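Local coordinates for protein RNA-dependent RNA polymerase (Farallon virus, PDB 6DX5) that probably acts, in this fragment, as a viral OTU-type cysteine protease with deubiquitinase activity, one domain of a far larger protein generally assigned RNA-directed RNA polymerase activity, at residues I29-D34 with D48-W53; C37-F42 with T55-A60; L61-Q66 with A129-S134. All coordinates share one frame; numbering follows the deposited sequence.

Contact 1 of 3, residues I29-D34 with D48-W53; sequences IRVKGD and DTEEMW
Glu50 reaches across to the backbone of Lys32, and a single hydrogen bond joins the two loops. Lys32 N donates to Glu50 OE2 at 2.8 Å, with an N-H...O angle of 178°, so the bond is almost perfectly straight. It arrives on the syn lone pair of OE2, the side facing the other carboxylate oxygen. The Glu50 chain can span the gap because CG sits between its own backbone N and carbonyl carbon (chi1 84°) while the chain beyond runs extended (chi2 179°).

The charged interactions meet at Arg40 NH1, which bridges Glu50 OE2 and Glu51 OE1 through a salt bridge to each. Glu50 OE2 thus has two donors, Lys32 N and Arg40 NH1, which would probably favour the ionised carboxylate. Lys32 contributes its backbone rather than its charge, since NZ lies 7.0 Å from Glu50 OE2.

In the fold, these loops bracket helix 37-47 of the OTU-like protease domain. Residues 29-34 lead into it from strand 26-29, and residues 48-53 lead on to helix 53-66. Val31 N is held by Asp176 OD2, which ties the incoming loop to strand 174-180.

Packing contacts flank the polar bond. Val31 CB lies 3.5 Å from Glu50 OE2, and Val31 CA is equally near OE1. The two side chains cross obliquely. Lys32 CB also lies close to OE2, although its amine end leads away.

Two turn bonds hold the backbone around Glu50. Glu51 N donates to Thr49 OG1 at 3.1 Å, an ST turn leading into, and overlapping, the 3-10 segment 50-51. Trp53 N donates to Glu50 O, which also lies at the edge of the indole, in its plane.

Contact 2 of 3, residues C37-F42 with T55-A60; sequences CFFRAF and TVKGTA
Thr55 O, one residue before the Val56 that packs on Phe39 and Phe42, is gripped twice by Thr59. Thr59 N donates to it at 2.8 Å and Thr59 OG1 at 2.6 Å, the two approaching from opposite faces of the carbonyl plane. Both bonds lie within helix 53-66; the interface itself is apolar.

Phe39 carries the largest part of it. Lys57 CB stands 3.9 Å from the ring centroid and only 6° off the ring normal, a CH-pi contact centred over one face. The chain then runs outward past the rim on the CE2 side, with CD 3.8 Å from Phe39 CE2. This follows from a lysine chain stretched out from chi1 (-178°) onward, whose NZ end makes weak hydrogen bonds to the carbonyls of Ala117 and Lys119.

Val56 CG1 fills the angle between two rings, 3.9 Å from Phe39 CD1 and 3.8 Å from Phe42 CD2, oblique to both. Leu132 of helix 126-136 touches Val56 as well, and Phe42 also meets Phe46.

The axes of segments 37-42 and 55-60 approach to 9.3 Å and cross at 106°, roughly perpendicular. In OTU cysteine proteases the nucleophile begins such a buried helix, consistent with Cys37 in the first turn, touching Trp123 of a dithiothreitol-binding pocket.

Contact 3 of 3, residues L61-Q66 with A129-S134; sequences LGYARQ and AEMLAS
Tyr63 lays its ring over the backbone of the opposite helix at Met131. Met131 O stands 3.7 Å above the ring plane, displaced toward the rim, and Met131 CB approaches Tyr63 CD1 at 3.7 Å. Farther along the ring, the phenol end meets Ser134, with CB 3.2 Å from Tyr63 OH and 3.5 Å from Tyr63 CZ. Tyr63 OH and Ser134 OG, at 3.7 Å, are too far apart for a hydrogen bond.

Beside the tyrosine, Ala64 CB packs against the thioether end of Met131, 3.9 Å from SD, with CE slightly farther off. The extended turn about chi2 (173°) places SD within reach of Ala64, and chi3 (-169°) carries CE on in the same extended line.

These contacts join the C-terminal end of helix 53-66 to helix 126-136 within the OTU-like domain. The axes of segments 61-66 and 129-134 come within 9.1 Å and cross at 82°, nearly at right angles, with Tyr63 and Met131 the residues closest in backbone register at 6.5 Å between CA atoms.

In the next shell, Tyr63 is stacked with His67. Tyr113 of helix 103-117 touches both Ala64 and Met131, flanking the apolar half of the contact. Glu130 OE1 accepts from Gly73 N, tying helix 126-136 to the start of helix 72-86.

All three contacts lie within the OTU-like protease domain. Contacts 1 and 2 interleave along the chain, their centres 9 Å apart; besides the Arg40 link, Trp53 O packs 3.5 Å from Phe39 CB, joining the loops to the helix they flank. Contact 3 follows in series. It shares helix 53-66 with contact 2, 11 Å away between centres, and Leu132 CD1 packs 3.5 Å from Phe38 CE1. Contacts 1 and 3 are 19 Å apart between centres and do not touch. Helix 53-66 thus crosses helix 37-47 near its beginning and helix 126-136 near its end, so that it packs against both, and these two also touch each other.

Contact 1 of 3, residues I29-D34 with D48-W53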
ATOM      1  N   ILE A  29      -9.786  14.416  16.405  1.00 23.58           N
ATOM      2  CA  ILE A  29     -11.211  14.753  16.366  1.00 22.98           C
ATOM      3  C   ILE A  29     -11.932  13.558  15.761  1.00 23.85           C
ATOM      4  O   ILE A  29     -11.669  13.173  14.620  1.00 18.86           O
ATOM      5  CB  ILE A  29     -11.494  16.040  15.574  1.00 25.12           C
ATOM      6  CG1 ILE A  29     -10.751  17.227  16.201  1.00 33.80           C
ATOM      7  CG2 ILE A  29     -12.979  16.356  15.588  1.00 26.89           C
ATOM      8  CD1 ILE A  29      -9.410  17.479  15.591  1.00 40.01           C
ATOM      9  N   ARG A  30     -12.785  12.923  16.561  1.00 25.57           N
ATOM     10  CA  ARG A  30     -13.529  11.742  16.121  1.00 23.34           C
ATOM     11  C   ARG A  30     -14.658  12.113  15.172  1.00 22.52           C
ATOM     12  O   ARG A  30     -15.375  13.084  15.415  1.00 20.38           O
ATOM     13  CB  ARG A  30     -14.119  11.026  17.338  1.00 21.86           C
ATOM     14  CG  ARG A  30     -13.091  10.594  18.346  1.00 24.97           C
ATOM     15  CD  ARG A  30     -13.757   9.777  19.451  1.00 25.93           C
ATOM     16  NE  ARG A  30     -12.837   9.507  20.557  1.00 28.42           N
ATOM     17  CZ  ARG A  30     -12.097   8.409  20.647  1.00 33.19           C
ATOM     18  NH1 ARG A  30     -12.146   7.497  19.679  1.00 30.11           N
ATOM     19  NH2 ARG A  30     -11.324   8.226  21.694  1.00 32.29           N
ATOM     20  N   VAL A  31     -14.836  11.320  14.104  1.00 22.93           N
ATOM     21  CA  VAL A  31     -15.935  11.512  13.153  1.00 23.88           C
ATOM     22  C   VAL A  31     -16.816  10.280  13.237  1.00 25.75           C
ATOM     23  O   VAL A  31     -16.432   9.280  13.833  1.00 24.08           O
ATOM     24  CB  VAL A  31     -15.447  11.757  11.709  1.00 20.93           C
ATOM     25  CG1 VAL A  31     -14.509  12.988  11.703  1.00 17.22           C
ATOM     26  CG2 VAL A  31     -14.692  10.540  11.228  1.00 17.66           C
ATOM     27  N   LYS A  32     -18.031  10.374  12.685  1.00 22.26           N
ATOM     28  CA  LYS A  32     -18.981   9.262  12.757  1.00 28.25           C
ATOM     29  C   LYS A  32     -18.346   7.971  12.235  1.00 33.32           C
ATOM     30  O   LYS A  32     -17.595   7.997  11.262  1.00 25.89           O
ATOM     31  CB  LYS A  32     -20.217   9.628  11.933  1.00 29.92           C
ATOM     32  CG  LYS A  32     -21.419   8.698  12.069  1.00 32.44           C
ATOM     33  CD  LYS A  32     -22.465   9.223  11.096  1.00 35.25           C
ATOM     34  CE  LYS A  32     -23.761   8.450  11.141  1.00 46.00           C
ATOM     35  NZ  LYS A  32     -24.324   8.596  12.500  1.00 56.17           N
ATOM     36  N   GLY A  33     -18.617   6.836  12.900  1.00 34.72           N
ATOM     37  CA  GLY A  33     -18.003   5.590  12.465  1.00 32.16           C
ATOM     38  C   GLY A  33     -18.771   4.811  11.398  1.00 34.93           C
ATOM     39  O   GLY A  33     -19.137   3.661  11.613  1.00 42.07           O
ATOM     40  N   ASP A  34     -19.053   5.393  10.260  1.00 33.63           N
ATOM     41  CA  ASP A  34     -19.638   4.641   9.152  1.00 36.88           C
ATOM     42  C   ASP A  34     -18.595   4.537   8.028  1.00 34.38           C
ATOM     43  O   ASP A  34     -17.419   4.894   8.216  1.00 38.17           O
ATOM     44  CB  ASP A  34     -20.959   5.287   8.694  1.00 41.10           C
ATOM     45  CG  ASP A  34     -20.808   6.778   8.282  1.00 40.36           C
ATOM     46  OD1 ASP A  34     -21.846   7.495   8.146  1.00 43.66           O
ATOM     47  OD2 ASP A  34     -19.664   7.239   8.076  1.00 35.31           O
ATOM     48  N   ASP A  48     -14.205  22.372   7.765  1.00 25.05           N
ATOM     49  CA  ASP A  48     -14.619  22.599   9.153  1.00 33.78           C
ATOM     50  C   ASP A  48     -15.955  21.969   9.487  1.00 31.40           C
ATOM     51  O   ASP A  48     -16.604  22.369  10.470  1.00 29.56           O
ATOM     52  CB  ASP A  48     -14.647  24.086   9.483  1.00 35.90           C
ATOM     53  CG  ASP A  48     -13.330  24.745   9.153  1.00 52.17           C
ATOM     54  OD1 ASP A  48     -12.249  24.224   9.576  1.00 53.17           O
ATOM     55  OD2 ASP A  48     -13.375  25.749   8.403  1.00 59.17           O
ATOM     56  N   THR A  49     -16.394  20.985   8.702  1.00 25.14           N
ATOM     57  CA  THR A  49     -17.557  20.217   9.129  1.00 26.66           C
ATOM     58  C   THR A  49     -17.535  18.850   8.470  1.00 31.07           C
ATOM     59  O   THR A  49     -17.281  18.740   7.270  1.00 27.36           O
ATOM     60  CB  THR A  49     -18.873  20.938   8.798  1.00 33.26           C
ATOM     61  OG1 THR A  49     -19.945  20.068   9.161  1.00 40.10           O
ATOM     62  CG2 THR A  49     -18.993  21.293   7.278  1.00 29.29           C
ATOM     63  N   GLU A  50     -17.851  17.813   9.240  1.00 23.27           N
ATOM     64  CA  GLU A  50     -17.924  16.495   8.634  1.00 23.19           C
ATOM     65  C   GLU A  50     -19.186  16.324   7.780  1.00 27.57           C
ATOM     66  O   GLU A  50     -19.294  15.354   7.001  1.00 26.40           O
ATOM     67  CB  GLU A  50     -17.738  15.436   9.760  1.00 29.95           C
ATOM     68  CG  GLU A  50     -18.873  15.033  10.546  1.00 35.67           C
ATOM     69  CD  GLU A  50     -18.554  13.918  11.637  1.00 38.03           C
ATOM     70  OE1 GLU A  50     -18.127  14.214  12.814  1.00 38.03           O
ATOM     71  OE2 GLU A  50     -18.827  12.738  11.324  1.00 29.62           O
ATOM     72  N   GLU A  51     -20.105  17.289   7.809  1.00 23.91           N
ATOM     73  CA  GLU A  51     -21.284  17.140   6.963  1.00 31.85           C
ATOM     74  C   GLU A  51     -21.032  17.503   5.490  1.00 28.47           C
ATOM     75  O   GLU A  51     -21.850  17.157   4.641  1.00 30.46           O
ATOM     76  CB  GLU A  51     -22.449  17.930   7.562  1.00 36.00           C
ATOM     77  CG  GLU A  51     -22.869  17.364   9.020  1.00 51.74           C
ATOM     78  CD  GLU A  51     -23.006  15.760   9.170  1.00 67.76           C
ATOM     79  OE1 GLU A  51     -22.398  15.131  10.108  1.00 59.10           O
ATOM     80  OE2 GLU A  51     -23.752  15.122   8.366  1.00 72.87           O
ATOM     81  N   MET A  52     -19.887  18.075   5.141  1.00 28.45           N
ATOM     82  CA  MET A  52     -19.509  18.188   3.747  1.00 26.68           C
ATOM     83  C   MET A  52     -18.765  16.969   3.237  1.00 25.37           C
ATOM     84  O   MET A  52     -18.081  17.047   2.202  1.00 25.47           O
ATOM     85  CB  MET A  52     -18.739  19.481   3.535  1.00 23.29           C
ATOM     86  CG  MET A  52     -19.735  20.689   3.383  1.00 26.53           C
ATOM     87  SD  MET A  52     -18.768  22.162   3.002  1.00 45.04           S
ATOM     88  CE  MET A  52     -18.459  21.848   1.231  1.00 36.64           C
ATOM     89  N   TRP A  53     -18.900  15.822   3.916  1.00 21.45           N
ATOM     90  CA  TRP A  53     -18.240  14.619   3.410  1.00 25.19           C
ATOM     91  C   TRP A  53     -18.693  14.277   1.983  1.00 24.61           C
ATOM     92  O   TRP A  53     -17.947  13.636   1.230  1.00 21.28           O
ATOM     93  CB  TRP A  53     -18.524  13.405   4.330  1.00 16.85           C
ATOM     94  CG  TRP A  53     -19.955  12.968   4.335  1.00 17.64           C
ATOM     95  CD1 TRP A  53     -20.920  13.348   5.263  1.00 23.09           C
ATOM     96  CD2 TRP A  53     -20.625  12.092   3.400  1.00 17.96           C
ATOM     97  NE1 TRP A  53     -22.120  12.772   4.942  1.00 24.90           N
ATOM     98  CE2 TRP A  53     -21.977  12.009   3.805  1.00 27.66           C
ATOM     99  CE3 TRP A  53     -20.216  11.371   2.273  1.00 25.40           C
ATOM    100  CZ2 TRP A  53     -22.929  11.240   3.117  1.00 29.48           C
ATOM    101  CZ3 TRP A  53     -21.186  10.629   1.562  1.00 27.32           C
ATOM    102  CH2 TRP A  53     -22.508  10.566   1.997  1.00 33.61           C
TER

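Contact 2 of 3, residues C37-F42 with T55-A60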
ATOM      1  N   CYS A  37     -16.188   7.593   6.869  1.00 18.95           N
ATOM      2  CA  CYS A  37     -15.354   8.274   7.860  1.00 18.82           C
ATOM      3  C   CYS A  37     -14.117   8.942   7.235  1.00 18.59           C
ATOM      4  O   CYS A  37     -13.709  10.023   7.711  1.00 22.75           O
ATOM      5  CB  CYS A  37     -14.942   7.317   8.996  1.00 23.07           C
ATOM      6  SG  CYS A  37     -14.057   5.748   8.446  1.00 32.53           S
ATOM      7  N   PHE A  38     -13.498   8.352   6.189  1.00 20.00           N
ATOM      8  CA  PHE A  38     -12.401   9.072   5.531  1.00 20.03           C
ATOM      9  C   PHE A  38     -12.896  10.392   4.960  1.00 24.58           C
ATOM     10  O   PHE A  38     -12.288  11.451   5.183  1.00 18.41           O
ATOM     11  CB  PHE A  38     -11.740   8.269   4.398  1.00 21.51           C
ATOM     12  CG  PHE A  38     -10.716   9.103   3.647  1.00 25.98           C
ATOM     13  CD1 PHE A  38     -11.020   9.711   2.425  1.00 33.24           C
ATOM     14  CD2 PHE A  38      -9.486   9.395   4.220  1.00 27.77           C
ATOM     15  CE1 PHE A  38     -10.098  10.545   1.792  1.00 30.58           C
ATOM     16  CE2 PHE A  38      -8.553  10.222   3.571  1.00 29.37           C
ATOM     17  CZ  PHE A  38      -8.881  10.802   2.383  1.00 31.87           C
ATOM     18  N   PHE A  39     -14.002  10.358   4.212  1.00 18.93           N
ATOM     19  CA  PHE A  39     -14.525  11.613   3.665  1.00 18.76           C
ATOM     20  C   PHE A  39     -14.868  12.583   4.786  1.00 20.70           C
ATOM     21  O   PHE A  39     -14.629  13.793   4.657  1.00 21.28           O
ATOM     22  CB  PHE A  39     -15.751  11.337   2.767  1.00 16.69           C
ATOM     23  CG  PHE A  39     -15.452  10.415   1.607  1.00 18.83           C
ATOM     24  CD1 PHE A  39     -14.371  10.675   0.754  1.00 17.56           C
ATOM     25  CD2 PHE A  39     -16.218   9.265   1.390  1.00 22.30           C
ATOM     26  CE1 PHE A  39     -14.068   9.819  -0.337  1.00 20.72           C
ATOM     27  CE2 PHE A  39     -15.933   8.395   0.317  1.00 23.61           C
ATOM     28  CZ  PHE A  39     -14.840   8.683  -0.560  1.00 24.34           C
ATOM     29  N   ARG A  40     -15.424  12.065   5.908  1.00 20.99           N
ATOM     30  CA  ARG A  40     -15.807  12.926   7.041  1.00 18.95           C
ATOM     31  C   ARG A  40     -14.588  13.537   7.724  1.00 25.37           C
ATOM     32  O   ARG A  40     -14.601  14.721   8.126  1.00 17.96           O
ATOM     33  CB  ARG A  40     -16.597  12.132   8.083  1.00 19.24           C
ATOM     34  CG  ARG A  40     -17.988  11.725   7.605  1.00 23.20           C
ATOM     35  CD  ARG A  40     -18.690  10.800   8.644  1.00 23.88           C
ATOM     36  NE  ARG A  40     -20.076  10.627   8.243  1.00 25.59           N
ATOM     37  CZ  ARG A  40     -21.023  11.493   8.577  1.00 27.56           C
ATOM     38  NH1 ARG A  40     -20.718  12.535   9.372  1.00 28.51           N
ATOM     39  NH2 ARG A  40     -22.259  11.323   8.141  1.00 29.77           N
ATOM     40  N   ALA A  41     -13.540  12.732   7.903  1.00 22.25           N
ATOM     41  CA  ALA A  41     -12.302  13.257   8.473  1.00 26.38           C
ATOM     42  C   ALA A  41     -11.738  14.362   7.586  1.00 26.05           C
ATOM     43  O   ALA A  41     -11.450  15.473   8.051  1.00 23.10           O
ATOM     44  CB  ALA A  41     -11.285  12.112   8.654  1.00 17.79           C
ATOM     45  N   PHE A  42     -11.667  14.120   6.283  1.00 21.63           N
ATOM     46  CA  PHE A  42     -11.102  15.172   5.444  1.00 18.72           C
ATOM     47  C   PHE A  42     -12.050  16.369   5.413  1.00 21.51           C
ATOM     48  O   PHE A  42     -11.615  17.515   5.566  1.00 20.69           O
ATOM     49  CB  PHE A  42     -10.775  14.636   4.021  1.00 17.95           C
ATOM     50  CG  PHE A  42     -10.077  15.643   3.167  1.00 21.43           C
ATOM     51  CD1 PHE A  42      -8.718  15.875   3.311  1.00 22.35           C
ATOM     52  CD2 PHE A  42     -10.791  16.413   2.269  1.00 23.22           C
ATOM     53  CE1 PHE A  42      -8.071  16.844   2.533  1.00 28.46           C
ATOM     54  CE2 PHE A  42     -10.165  17.403   1.487  1.00 22.16           C
ATOM     55  CZ  PHE A  42      -8.795  17.610   1.617  1.00 25.33           C
ATOM     56  N   THR A  55     -19.650  16.361  -0.498  1.00 23.82           N
ATOM     57  CA  THR A  55     -18.921  17.201  -1.448  1.00 21.74           C
ATOM     58  C   THR A  55     -17.485  16.708  -1.612  1.00 26.43           C
ATOM     59  O   THR A  55     -16.924  16.721  -2.712  1.00 25.11           O
ATOM     60  CB  THR A  55     -18.964  18.627  -0.947  1.00 21.20           C
ATOM     61  OG1 THR A  55     -20.336  19.016  -0.823  1.00 25.65           O
ATOM     62  CG2 THR A  55     -18.201  19.605  -1.861  1.00 22.68           C
ATOM     63  N   VAL A  56     -16.883  16.246  -0.524  1.00 23.10           N
ATOM     64  CA  VAL A  56     -15.547  15.668  -0.607  1.00 22.64           C
ATOM     65  C   VAL A  56     -15.583  14.408  -1.471  1.00 26.26           C
ATOM     66  O   VAL A  56     -14.749  14.212  -2.359  1.00 23.18           O
ATOM     67  CB  VAL A  56     -15.010  15.374   0.818  1.00 22.14           C
ATOM     68  CG1 VAL A  56     -13.738  14.519   0.710  1.00 15.13           C
ATOM     69  CG2 VAL A  56     -14.723  16.698   1.556  1.00 16.94           C
ATOM     70  N   LYS A  57     -16.553  13.524  -1.214  1.00 18.80           N
ATOM     71  CA  LYS A  57     -16.672  12.340  -2.028  1.00 19.70           C
ATOM     72  C   LYS A  57     -16.872  12.725  -3.507  1.00 27.82           C
ATOM     73  O   LYS A  57     -16.215  12.172  -4.398  1.00 23.41           O
ATOM     74  CB  LYS A  57     -17.841  11.501  -1.536  1.00 20.21           C
ATOM     75  CG  LYS A  57     -18.034  10.183  -2.322  1.00 19.28           C
ATOM     76  CD  LYS A  57     -19.086   9.253  -1.615  1.00 21.22           C
ATOM     77  CE  LYS A  57     -19.245   7.934  -2.448  1.00 24.78           C
ATOM     78  NZ  LYS A  57     -20.341   6.992  -2.029  1.00 25.61           N
ATOM     79  N   GLY A  58     -17.813  13.644  -3.772  1.00 24.85           N
ATOM     80  CA  GLY A  58     -18.077  14.090  -5.140  1.00 24.16           C
ATOM     81  C   GLY A  58     -16.830  14.678  -5.788  1.00 25.31           C
ATOM     82  O   GLY A  58     -16.591  14.490  -6.978  1.00 24.49           O
ATOM     83  N   THR A  59     -15.991  15.357  -4.999  1.00 23.35           N
ATOM     84  CA  THR A  59     -14.744  15.891  -5.527  1.00 20.18           C
ATOM     85  C   THR A  59     -13.824  14.771  -5.972  1.00 23.78           C
ATOM     86  O   THR A  59     -13.290  14.799  -7.088  1.00 29.19           O
ATOM     87  CB  THR A  59     -14.094  16.776  -4.478  1.00 22.36           C
ATOM     88  OG1 THR A  59     -15.029  17.822  -4.175  1.00 29.47           O
ATOM     89  CG2 THR A  59     -12.741  17.376  -4.977  1.00 18.90           C
ATOM     90  N   ALA A  60     -13.682  13.748  -5.138  1.00 22.11           N
ATOM     91  CA  ALA A  60     -12.784  12.652  -5.447  1.00 18.55           C
ATOM     92  C   ALA A  60     -13.242  11.922  -6.692  1.00 18.72           C
ATOM     93  O   ALA A  60     -12.455  11.706  -7.614  1.00 23.70           O
ATOM     94  CB  ALA A  60     -12.696  11.682  -4.259  1.00 16.55           C
TER

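Contact 3 of 3, residues L61-Q66 with A129-S134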
ATOM      1  N   LEU A  61     -14.531  11.600  -6.773  1.00 22.13           N
ATOM      2  CA  LEU A  61     -15.018  10.829  -7.917  1.00 24.60           C
ATOM      3  C   LEU A  61     -15.036  11.675  -9.197  1.00 28.08           C
ATOM      4  O   LEU A  61     -14.777  11.155 -10.302  1.00 23.67           O
ATOM      5  CB  LEU A  61     -16.409  10.281  -7.638  1.00 27.50           C
ATOM      6  CG  LEU A  61     -16.546   8.963  -6.858  1.00 32.01           C
ATOM      7  CD1 LEU A  61     -15.602   8.889  -5.691  1.00 34.87           C
ATOM      8  CD2 LEU A  61     -17.984   8.808  -6.362  1.00 31.79           C
ATOM      9  N   GLY A  62     -15.363  12.965  -9.096  1.00 23.64           N
ATOM     10  CA  GLY A  62     -15.336  13.792 -10.306  1.00 27.97           C
ATOM     11  C   GLY A  62     -13.917  13.916 -10.838  1.00 30.11           C
ATOM     12  O   GLY A  62     -13.683  13.853 -12.043  1.00 28.29           O
ATOM     13  N   TYR A  63     -12.948  14.066  -9.924  1.00 29.22           N
ATOM     14  CA  TYR A  63     -11.548  14.041 -10.304  1.00 27.50           C
ATOM     15  C   TYR A  63     -11.197  12.741 -11.025  1.00 27.42           C
ATOM     16  O   TYR A  63     -10.463  12.758 -12.035  1.00 22.91           O
ATOM     17  CB  TYR A  63     -10.652  14.247  -9.059  1.00 29.01           C
ATOM     18  CG  TYR A  63      -9.185  14.146  -9.394  1.00 25.78           C
ATOM     19  CD1 TYR A  63      -8.503  12.916  -9.268  1.00 20.84           C
ATOM     20  CD2 TYR A  63      -8.510  15.232  -9.926  1.00 26.95           C
ATOM     21  CE1 TYR A  63      -7.161  12.789  -9.637  1.00 26.11           C
ATOM     22  CE2 TYR A  63      -7.163  15.120 -10.308  1.00 30.28           C
ATOM     23  CZ  TYR A  63      -6.498  13.886 -10.139  1.00 31.87           C
ATOM     24  OH  TYR A  63      -5.163  13.764 -10.517  1.00 35.94           O
ATOM     25  N   ALA A  64     -11.652  11.598 -10.492  1.00 21.06           N
ATOM     26  CA  ALA A  64     -11.319  10.330 -11.141  1.00 26.86           C
ATOM     27  C   ALA A  64     -11.895  10.232 -12.564  1.00 23.46           C
ATOM     28  O   ALA A  64     -11.231   9.714 -13.464  1.00 29.62           O
ATOM     29  CB  ALA A  64     -11.806   9.172 -10.293  1.00 23.69           C
ATOM     30  N   ARG A  65     -13.120  10.728 -12.794  1.00 27.95           N
ATOM     31  CA  ARG A  65     -13.717  10.702 -14.135  1.00 31.22           C
ATOM     32  C   ARG A  65     -12.846  11.453 -15.135  1.00 34.95           C
ATOM     33  O   ARG A  65     -12.720  11.062 -16.297  1.00 32.80           O
ATOM     34  CB  ARG A  65     -15.117  11.326 -14.131  1.00 36.00           C
ATOM     35  CG  ARG A  65     -16.191  10.518 -13.413  1.00 47.47           C
ATOM     36  CD  ARG A  65     -17.643  11.051 -13.629  1.00 51.40           C
ATOM     37  NE  ARG A  65     -18.550  10.414 -12.668  1.00 56.28           N
ATOM     38  CZ  ARG A  65     -18.826  10.906 -11.452  1.00 58.50           C
ATOM     39  NH1 ARG A  65     -18.308  12.074 -11.066  1.00 48.98           N
ATOM     40  NH2 ARG A  65     -19.647  10.247 -10.625  1.00 58.09           N
ATOM     41  N   GLN A  66     -12.246  12.536 -14.698  1.00 35.64           N
ATOM     42  CA  GLN A  66     -11.490  13.402 -15.581  1.00 37.00           C
ATOM     43  C   GLN A  66     -10.005  13.037 -15.657  1.00 39.67           C
ATOM     44  O   GLN A  66      -9.357  13.366 -16.649  1.00 33.87           O
ATOM     45  CB  GLN A  66     -11.698  14.832 -15.081  1.00 34.38           C
ATOM     46  CG  GLN A  66     -11.411  15.899 -16.018  1.00 39.99           C
ATOM     47  CD  GLN A  66     -12.057  15.665 -17.365  1.00 45.31           C
ATOM     48  OE1 GLN A  66     -11.469  16.036 -18.377  1.00 47.67           O
ATOM     49  NE2 GLN A  66     -13.279  15.093 -17.390  1.00 44.27           N
ATOM     50  N   ALA A 129      -7.809   9.478  -0.977  1.00 19.09           N
ATOM     51  CA  ALA A 129      -6.790  10.439  -0.527  1.00 27.45           C
ATOM     52  C   ALA A 129      -5.907  10.889  -1.700  1.00 24.26           C
ATOM     53  O   ALA A 129      -5.597  12.074  -1.845  1.00 24.82           O
ATOM     54  CB  ALA A 129      -5.907   9.835   0.577  1.00 18.68           C
ATOM     55  N   GLU A 130      -5.481   9.958  -2.533  1.00 23.14           N
ATOM     56  CA  GLU A 130      -4.659  10.330  -3.661  1.00 26.01           C
ATOM     57  C   GLU A 130      -5.406  11.287  -4.591  1.00 29.62           C
ATOM     58  O   GLU A 130      -4.821  12.245  -5.126  1.00 25.73           O
ATOM     59  CB  GLU A 130      -4.242   9.059  -4.392  1.00 23.87           C
ATOM     60  CG  GLU A 130      -3.606   9.298  -5.707  1.00 27.74           C
ATOM     61  CD  GLU A 130      -3.064   8.017  -6.363  1.00 36.42           C
ATOM     62  OE1 GLU A 130      -3.616   6.896  -6.131  1.00 32.00           O
ATOM     63  OE2 GLU A 130      -2.019   8.152  -7.096  1.00 39.28           O
ATOM     64  N   MET A 131      -6.696  11.031  -4.819  1.00 23.00           N
ATOM     65  CA  MET A 131      -7.471  11.855  -5.745  1.00 22.62           C
ATOM     66  C   MET A 131      -7.627  13.260  -5.193  1.00 25.58           C
ATOM     67  O   MET A 131      -7.430  14.249  -5.913  1.00 28.08           O
ATOM     68  CB  MET A 131      -8.835  11.203  -5.957  1.00 22.44           C
ATOM     69  CG  MET A 131      -8.711   9.798  -6.670  1.00 25.53           C
ATOM     70  SD  MET A 131     -10.313   9.010  -6.706  1.00 26.61           S
ATOM     71  CE  MET A 131      -9.846   7.292  -7.244  1.00 25.72           C
ATOM     72  N   LEU A 132      -8.001  13.346  -3.901  1.00 23.12           N
ATOM     73  CA  LEU A 132      -8.243  14.622  -3.258  1.00 20.35           C
ATOM     74  C   LEU A 132      -6.977  15.461  -3.241  1.00 23.74           C
ATOM     75  O   LEU A 132      -7.037  16.674  -3.443  1.00 23.42           O
ATOM     76  CB  LEU A 132      -8.714  14.369  -1.830  1.00 19.52           C
ATOM     77  CG  LEU A 132     -10.127  13.793  -1.774  1.00 18.50           C
ATOM     78  CD1 LEU A 132     -10.442  13.373  -0.294  1.00 18.10           C
ATOM     79  CD2 LEU A 132     -11.065  14.930  -2.265  1.00 18.97           C
ATOM     80  N   ALA A 133      -5.817  14.829  -2.980  1.00 23.13           N
ATOM     81  CA  ALA A 133      -4.568  15.573  -2.920  1.00 28.26           C
ATOM     82  C   ALA A 133      -4.275  16.242  -4.261  1.00 25.69           C
ATOM     83  O   ALA A 133      -3.931  17.433  -4.307  1.00 22.12           O
ATOM     84  CB  ALA A 133      -3.413  14.646  -2.528  1.00 26.51           C
ATOM     85  N   SER A 134      -4.475  15.508  -5.365  1.00 24.98           N
ATOM     86  CA  SER A 134      -4.273  16.091  -6.684  1.00 27.45           C
ATOM     87  C   SER A 134      -5.409  17.035  -7.044  1.00 27.40           C
ATOM     88  O   SER A 134      -5.173  18.120  -7.584  1.00 30.19           O
ATOM     89  CB  SER A 134      -4.151  14.988  -7.735  1.00 25.11           C
ATOM     90  OG  SER A 134      -3.026  14.171  -7.469  1.00 37.14           O
TER